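Local coordinates for type IV pilus secretin PilQ family protein (Vibrio cholerae, PDB 6W6M), which forms a fourteen-subunit secretin channel in the outer membrane, probably the gate through which the type IV competence pilus passes, at residues A[259-264]-A[315-320]; A[426-431]-A[466-471]. One frame throughout, in Å; residues are numbered along the deposited sequence.

Interaction 1 (A[259-264]-A[315-320]); sequences INFAKA and DIPVKQ
P317 sits on the ring of F261, its CD 4.0 Å from the ring centroid and 13° off the normal, so the pair makes a CH-pi contact over one face. CD lies above the middle of the ring, with CD2 of F261 its nearest ring atom. Chi1 of F261 (-68°) sets CG anti to the carbonyl carbon, where it meets P317 N and CD. CB of F261 approaches the carbonyl group of I316, with C at 4.1 Å.

D315 fills the other end of the contact. Its CB packs against CB of A262 at 4.0 Å, while the carboxylate comes up to the backbone of N260. OD2 is modelled 2.8 Å from the N260 carbonyl O, a separation that is doubtful at this resolution and from which nothing follows. The planes of the N260 amide and the D315 carboxylate are 21° apart, with OD1 of N260 3.7 Å from OD2 of D315.

Further out, D315 follows directly on helix 303-314 and K263 is the N-cap residue of helix 264-271, so the two loops meet at helix ends. N293 makes weak hydrogen bonds to A262 O and A264 N in 259-264. D473 of a second subunit packs on F261, and R291 of a third on A262 and I316.

The loops are held by van der Waals and CH-pi contact; the polar atoms that meet, N260 O and D315 OD2, are both acceptors and add no attraction of their own.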
ATOM      1  N   ILE A 259     -52.403  -8.497  15.797  1.00 97.25           N
ATOM      2  CA  ILE A 259     -51.834  -7.673  16.857  1.00 97.25           C
ATOM      3  C   ILE A 259     -52.394  -6.264  16.735  1.00 97.25           C
ATOM      4  O   ILE A 259     -52.489  -5.723  15.630  1.00 97.25           O
ATOM      5  CB  ILE A 259     -50.298  -7.659  16.782  1.00 97.25           C
ATOM      6  CG1 ILE A 259     -49.757  -9.067  16.973  1.00 97.25           C
ATOM      7  CG2 ILE A 259     -49.717  -6.733  17.815  1.00 97.25           C
ATOM      8  CD1 ILE A 259     -48.295  -9.163  16.807  1.00 97.25           C
ATOM      9  N   ASN A 260     -52.777  -5.682  17.864  1.00 97.44           N
ATOM     10  CA  ASN A 260     -53.166  -4.283  17.937  1.00 97.44           C
ATOM     11  C   ASN A 260     -52.491  -3.642  19.137  1.00 97.44           C
ATOM     12  O   ASN A 260     -52.244  -4.301  20.149  1.00 97.44           O
ATOM     13  CB  ASN A 260     -54.680  -4.113  18.039  1.00 97.44           C
ATOM     14  CG  ASN A 260     -55.373  -5.328  18.623  1.00 97.44           C
ATOM     15  OD1 ASN A 260     -55.398  -5.522  19.838  1.00 97.44           O
ATOM     16  ND2 ASN A 260     -55.958  -6.143  17.759  1.00 97.44           N
ATOM     17  N   PHE A 261     -52.193  -2.351  19.013  1.00 94.28           N
ATOM     18  CA  PHE A 261     -51.539  -1.479  19.984  1.00 94.28           C
ATOM     19  C   PHE A 261     -50.030  -1.675  20.050  1.00 94.28           C
ATOM     20  O   PHE A 261     -49.365  -0.901  20.725  1.00 94.28           O
ATOM     21  CB  PHE A 261     -52.100  -1.619  21.411  1.00 94.28           C
ATOM     22  CG  PHE A 261     -53.493  -1.122  21.560  1.00 94.28           C
ATOM     23  CD1 PHE A 261     -53.794   0.201  21.323  1.00 94.28           C
ATOM     24  CD2 PHE A 261     -54.502  -1.970  21.957  1.00 94.28           C
ATOM     25  CE1 PHE A 261     -55.076   0.661  21.465  1.00 94.28           C
ATOM     26  CE2 PHE A 261     -55.782  -1.512  22.099  1.00 94.28           C
ATOM     27  CZ  PHE A 261     -56.070  -0.196  21.854  1.00 94.28           C
ATOM     28  N   ALA A 262     -49.461  -2.656  19.364  1.00 92.86           N
ATOM     29  CA  ALA A 262     -48.022  -2.850  19.386  1.00 92.86           C
ATOM     30  C   ALA A 262     -47.570  -3.236  17.991  1.00 92.86           C
ATOM     31  O   ALA A 262     -48.363  -3.707  17.178  1.00 92.86           O
ATOM     32  CB  ALA A 262     -47.614  -3.916  20.404  1.00 92.86           C
ATOM     33  N   LYS A 263     -46.294  -3.008  17.708  1.00 93.08           N
ATOM     34  CA  LYS A 263     -45.741  -3.403  16.423  1.00 93.08           C
ATOM     35  C   LYS A 263     -45.476  -4.900  16.404  1.00 93.08           C
ATOM     36  O   LYS A 263     -44.932  -5.457  17.356  1.00 93.08           O
ATOM     37  CB  LYS A 263     -44.444  -2.654  16.136  1.00 93.08           C
ATOM     38  CG  LYS A 263     -44.554  -1.161  16.122  1.00 93.08           C
ATOM     39  CD  LYS A 263     -43.298  -0.560  15.528  1.00 93.08           C
ATOM     40  CE  LYS A 263     -43.259   0.940  15.716  1.00 93.08           C
ATOM     41  NZ  LYS A 263     -43.091   1.303  17.142  1.00 93.08           N
ATOM     42  N   ALA A 264     -45.847  -5.548  15.303  1.00 95.50           N
ATOM     43  CA  ALA A 264     -45.661  -6.989  15.206  1.00 95.50           C
ATOM     44  C   ALA A 264     -44.197  -7.368  15.054  1.00 95.50           C
ATOM     45  O   ALA A 264     -43.809  -8.475  15.428  1.00 95.50           O
ATOM     46  CB  ALA A 264     -46.472  -7.546  14.042  1.00 95.50           C
ATOM     47  N   ASP A 315     -49.831  -6.719  24.544  1.00100.20           N
ATOM     48  CA  ASP A 315     -50.175  -5.537  23.756  1.00100.20           C
ATOM     49  C   ASP A 315     -51.338  -4.783  24.394  1.00100.20           C
ATOM     50  O   ASP A 315     -52.501  -5.178  24.274  1.00100.20           O
ATOM     51  CB  ASP A 315     -50.479  -5.920  22.311  1.00100.20           C
ATOM     52  CG  ASP A 315     -51.609  -6.898  22.191  1.00100.20           C
ATOM     53  OD1 ASP A 315     -51.886  -7.600  23.179  1.00100.20           O
ATOM     54  OD2 ASP A 315     -52.223  -6.963  21.107  1.00100.20           O
ATOM     55  N   ILE A 316     -51.013  -3.679  25.060  1.00 96.10           N
ATOM     56  CA  ILE A 316     -51.988  -2.807  25.713  1.00 96.10           C
ATOM     57  C   ILE A 316     -51.603  -1.362  25.440  1.00 96.10           C
ATOM     58  O   ILE A 316     -50.442  -1.061  25.142  1.00 96.10           O
ATOM     59  CB  ILE A 316     -52.046  -3.055  27.232  1.00 96.10           C
ATOM     60  CG1 ILE A 316     -50.687  -2.766  27.858  1.00 96.10           C
ATOM     61  CG2 ILE A 316     -52.485  -4.472  27.538  1.00 96.10           C
ATOM     62  CD1 ILE A 316     -50.698  -2.772  29.357  1.00 96.10           C
ATOM     63  N   PRO A 317     -52.563  -0.445  25.528  1.00 92.19           N
ATOM     64  CA  PRO A 317     -52.228   0.974  25.388  1.00 92.19           C
ATOM     65  C   PRO A 317     -51.388   1.471  26.553  1.00 92.19           C
ATOM     66  O   PRO A 317     -51.570   1.058  27.700  1.00 92.19           O
ATOM     67  CB  PRO A 317     -53.597   1.657  25.361  1.00 92.19           C
ATOM     68  CG  PRO A 317     -54.506   0.704  26.017  1.00 92.19           C
ATOM     69  CD  PRO A 317     -54.012  -0.649  25.660  1.00 92.19           C
ATOM     70  N   VAL A 318     -50.464   2.381  26.248  1.00 84.61           N
ATOM     71  CA  VAL A 318     -49.533   2.913  27.230  1.00 84.61           C
ATOM     72  C   VAL A 318     -49.891   4.362  27.543  1.00 84.61           C
ATOM     73  O   VAL A 318     -50.767   4.959  26.927  1.00 84.61           O
ATOM     74  CB  VAL A 318     -48.068   2.802  26.773  1.00 84.61           C
ATOM     75  CG1 VAL A 318     -47.679   1.360  26.623  1.00 84.61           C
ATOM     76  CG2 VAL A 318     -47.865   3.534  25.478  1.00 84.61           C
ATOM     77  N   LYS A 319     -49.196   4.912  28.532  1.00 79.52           N
ATOM     78  CA  LYS A 319     -49.397   6.270  29.012  1.00 79.52           C
ATOM     79  C   LYS A 319     -48.534   7.255  28.227  1.00 79.52           C
ATOM     80  O   LYS A 319     -47.606   6.882  27.510  1.00 79.52           O
ATOM     81  CB  LYS A 319     -49.064   6.360  30.498  1.00 79.52           C
ATOM     82  CG  LYS A 319     -49.968   5.580  31.401  1.00 79.52           C
ATOM     83  CD  LYS A 319     -51.343   6.177  31.409  1.00 79.52           C
ATOM     84  CE  LYS A 319     -52.180   5.587  32.520  1.00 79.52           C
ATOM     85  NZ  LYS A 319     -51.633   5.932  33.851  1.00 79.52           N
ATOM     86  N   GLN A 320     -48.824   8.539  28.396  1.00 73.50           N
ATOM     87  CA  GLN A 320     -48.075   9.605  27.754  1.00 73.50           C
ATOM     88  C   GLN A 320     -47.666  10.637  28.787  1.00 73.50           C
ATOM     89  O   GLN A 320     -48.410  10.916  29.726  1.00 73.50           O
ATOM     90  CB  GLN A 320     -48.888  10.270  26.665  1.00 73.50           C
ATOM     91  CG  GLN A 320     -49.163   9.382  25.504  1.00 73.50           C
ATOM     92  CD  GLN A 320     -50.022  10.057  24.497  1.00 73.50           C
ATOM     93  OE1 GLN A 320     -49.996   9.718  23.325  1.00 73.50           O
ATOM     94  NE2 GLN A 320     -50.816  11.005  24.945  1.00 73.50           N
TER

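Interaction 2 (A[426-431]-A[466-471]); sequences LITTNK and VTPQIT
K431 meets strand 466-471 with both its backbone and its side chain. Its amide N gives a weak hydrogen bond to P468 O, 3.2 Å away with 133° at the hydrogen, and its CA also approaches that oxygen at 3.4 Å. The side chain, bent at chi2, chi3 and chi4, runs beside Q469 in the same direction; CD lies 3.8 Å from Q469 CG, and NZ makes a weak hydrogen bond to Q469 OE1. E290 of a third subunit is a long, weak ionic partner for NZ.

With CG anti to the backbone N (chi1 -168°), the N430 amide reaches strand 466-471, and its OD1 accepts a weak hydrogen bond from I470 N at 3.2 Å.

P468 takes up the apolar side: its CG meets T428 CG2 tip to tip at 3.9 Å. Two residues earlier on each strand, the side chains of L426 and V466 slide past each other in opposite directions, CD1 of L426 3.9 Å from CG1 of V466.

The axes of 426-429 and 466-471 come within 8.3 Å, at 56°, too far and steep for neighbours in one sheet. Side chains pack between two antiparallel sheets, consistent with the double-walled beta-barrel of secretins.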
ATOM      1  N   LEU A 426     -42.118  18.914  25.509  1.00 60.71           N
ATOM      2  CA  LEU A 426     -42.316  17.740  24.674  1.00 60.71           C
ATOM      3  C   LEU A 426     -43.455  16.922  25.247  1.00 60.71           C
ATOM      4  O   LEU A 426     -43.740  16.984  26.439  1.00 60.71           O
ATOM      5  CB  LEU A 426     -41.061  16.871  24.618  1.00 60.71           C
ATOM      6  CG  LEU A 426     -39.788  17.382  23.984  1.00 60.71           C
ATOM      7  CD1 LEU A 426     -38.719  16.374  24.215  1.00 60.71           C
ATOM      8  CD2 LEU A 426     -40.018  17.577  22.529  1.00 60.71           C
ATOM      9  N   ILE A 427     -44.075  16.124  24.388  1.00 64.07           N
ATOM     10  CA  ILE A 427     -44.960  15.044  24.807  1.00 64.07           C
ATOM     11  C   ILE A 427     -44.468  13.763  24.143  1.00 64.07           C
ATOM     12  O   ILE A 427     -43.979  13.798  23.013  1.00 64.07           O
ATOM     13  CB  ILE A 427     -46.439  15.333  24.471  1.00 64.07           C
ATOM     14  CG1 ILE A 427     -46.941  16.516  25.283  1.00 64.07           C
ATOM     15  CG2 ILE A 427     -47.319  14.119  24.703  1.00 64.07           C
ATOM     16  CD1 ILE A 427     -48.259  17.031  24.850  1.00 64.07           C
ATOM     17  N   THR A 428     -44.544  12.645  24.857  1.00 70.12           N
ATOM     18  CA  THR A 428     -44.009  11.384  24.352  1.00 70.12           C
ATOM     19  C   THR A 428     -44.707  10.225  25.054  1.00 70.12           C
ATOM     20  O   THR A 428     -45.496  10.422  25.977  1.00 70.12           O
ATOM     21  CB  THR A 428     -42.489  11.317  24.538  1.00 70.12           C
ATOM     22  OG1 THR A 428     -41.966  10.177  23.852  1.00 70.12           O
ATOM     23  CG2 THR A 428     -42.134  11.225  26.002  1.00 70.12           C
ATOM     24  N   THR A 429     -44.353   9.014  24.614  1.00 72.63           N
ATOM     25  CA  THR A 429     -44.904   7.740  25.147  1.00 72.63           C
ATOM     26  C   THR A 429     -43.905   7.143  26.147  1.00 72.63           C
ATOM     27  O   THR A 429     -42.696   7.335  25.947  1.00 72.63           O
ATOM     28  CB  THR A 429     -45.197   6.744  24.009  1.00 30.00           C
ATOM     29  OG1 THR A 429     -46.169   7.302  23.119  1.00 30.00           O
ATOM     30  CG2 THR A 429     -45.890   5.503  24.553  1.00 30.00           C
ATOM     31  N   ASN A 430     -44.402   6.462  27.185  1.00 75.14           N
ATOM     32  CA  ASN A 430     -43.571   5.912  28.246  1.00 75.14           C
ATOM     33  C   ASN A 430     -42.466   5.022  27.687  1.00 75.14           C
ATOM     34  O   ASN A 430     -42.709   4.171  26.832  1.00 75.14           O
ATOM     35  CB  ASN A 430     -44.453   5.126  29.215  1.00 75.14           C
ATOM     36  CG  ASN A 430     -43.746   4.759  30.493  1.00 75.14           C
ATOM     37  OD1 ASN A 430     -42.876   5.478  30.954  1.00 75.14           O
ATOM     38  ND2 ASN A 430     -44.143   3.654  31.090  1.00 75.14           N
ATOM     39  N   LYS A 431     -41.246   5.234  28.183  1.00 77.29           N
ATOM     40  CA  LYS A 431     -40.057   4.441  27.849  1.00 77.29           C
ATOM     41  C   LYS A 431     -39.568   4.692  26.425  1.00 77.29           C
ATOM     42  O   LYS A 431     -38.896   3.857  25.829  1.00 77.29           O
ATOM     43  CB  LYS A 431     -40.298   2.947  28.067  1.00 77.29           C
ATOM     44  CG  LYS A 431     -40.591   2.511  29.492  1.00 77.29           C
ATOM     45  CD  LYS A 431     -39.377   2.576  30.375  1.00 77.29           C
ATOM     46  CE  LYS A 431     -38.192   1.903  29.738  1.00 77.29           C
ATOM     47  NZ  LYS A 431     -37.363   1.183  30.730  1.00 77.29           N
ATOM     48  N   VAL A 466     -34.834  13.488  26.141  1.00 62.03           N
ATOM     49  CA  VAL A 466     -35.362  12.851  27.342  1.00 62.03           C
ATOM     50  C   VAL A 466     -35.892  11.447  27.070  1.00 62.03           C
ATOM     51  O   VAL A 466     -36.400  11.142  25.983  1.00 62.03           O
ATOM     52  CB  VAL A 466     -36.443  13.746  28.000  1.00 62.03           C
ATOM     53  CG1 VAL A 466     -37.627  13.934  27.086  1.00 62.03           C
ATOM     54  CG2 VAL A 466     -36.865  13.201  29.346  1.00 62.03           C
ATOM     55  N   THR A 467     -35.727  10.570  28.093  1.00 68.16           N
ATOM     56  CA  THR A 467     -36.406   9.272  28.189  1.00 68.16           C
ATOM     57  C   THR A 467     -37.064   9.102  29.558  1.00 68.16           C
ATOM     58  O   THR A 467     -36.376   9.103  30.589  1.00 68.16           O
ATOM     59  CB  THR A 467     -35.446   8.102  27.941  1.00 68.16           C
ATOM     60  OG1 THR A 467     -34.513   8.437  26.910  1.00 68.16           O
ATOM     61  CG2 THR A 467     -36.220   6.877  27.496  1.00 68.16           C
ATOM     62  N   PRO A 468     -38.399   9.002  29.608  1.00 70.32           N
ATOM     63  CA  PRO A 468     -39.105   8.888  30.891  1.00 70.32           C
ATOM     64  C   PRO A 468     -39.488   7.471  31.292  1.00 70.32           C
ATOM     65  O   PRO A 468     -39.422   6.554  30.477  1.00 70.32           O
ATOM     66  CB  PRO A 468     -40.348   9.742  30.650  1.00 70.32           C
ATOM     67  CG  PRO A 468     -40.641   9.526  29.221  1.00 70.32           C
ATOM     68  CD  PRO A 468     -39.330   9.302  28.512  1.00 70.32           C
ATOM     69  N   GLN A 469     -39.914   7.286  32.540  1.00 74.67           N
ATOM     70  CA  GLN A 469     -40.394   5.995  33.025  1.00 74.67           C
ATOM     71  C   GLN A 469     -41.340   6.225  34.194  1.00 74.67           C
ATOM     72  O   GLN A 469     -40.980   6.905  35.152  1.00 74.67           O
ATOM     73  CB  GLN A 469     -39.231   5.095  33.452  1.00 74.67           C
ATOM     74  CG  GLN A 469     -39.672   3.761  34.011  1.00 74.67           C
ATOM     75  CD  GLN A 469     -38.531   2.870  34.454  1.00 74.67           C
ATOM     76  OE1 GLN A 469     -37.505   2.774  33.793  1.00 74.67           O
ATOM     77  NE2 GLN A 469     -38.713   2.204  35.580  1.00 74.67           N
ATOM     78  N   ILE A 470     -42.534   5.649  34.122  1.00 76.13           N
ATOM     79  CA  ILE A 470     -43.567   5.820  35.139  1.00 76.13           C
ATOM     80  C   ILE A 470     -43.490   4.660  36.124  1.00 76.13           C
ATOM     81  O   ILE A 470     -43.410   3.497  35.717  1.00 76.13           O
ATOM     82  CB  ILE A 470     -44.964   5.901  34.508  1.00 76.13           C
ATOM     83  CG1 ILE A 470     -45.100   7.157  33.666  1.00 76.13           C
ATOM     84  CG2 ILE A 470     -46.026   5.883  35.575  1.00 76.13           C
ATOM     85  CD1 ILE A 470     -46.326   7.172  32.822  1.00 76.13           C
ATOM     86  N   THR A 471     -43.523   4.971  37.412  1.00 84.22           N
ATOM     87  CA  THR A 471     -43.448   4.011  38.505  1.00 84.22           C
ATOM     88  C   THR A 471     -44.784   3.930  39.242  1.00 84.22           C
ATOM     89  O   THR A 471     -45.678   4.750  39.025  1.00 84.22           O
ATOM     90  CB  THR A 471     -42.322   4.407  39.461  1.00 84.22           C
ATOM     91  OG1 THR A 471     -42.757   5.483  40.293  1.00 84.22           O
ATOM     92  CG2 THR A 471     -41.095   4.831  38.689  1.00 84.22           C
TER

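Overall arrangement
Interaction 2 is the buried contact and lies nearer the centre of the chain; interaction 1 is partly buried, among loops at the ends of helices. Their centres are 15 Å apart, and residues 315-320 bridge them. K319 O probably accepts a hydrogen bond from N430 N, while K319 CB packs on I470 CD1. Q320 begins strand 320-347, whose backbone pairs with strand 404-429. Interaction 1 joins the loop before helix 264-271 to the loop after helix 303-314; interaction 2 lies between strands. The first relies on a ring face and the D315 side chain against the 259-262 loop, the second adds weak polar bonds to apolar packing. Both also touch a third subunit.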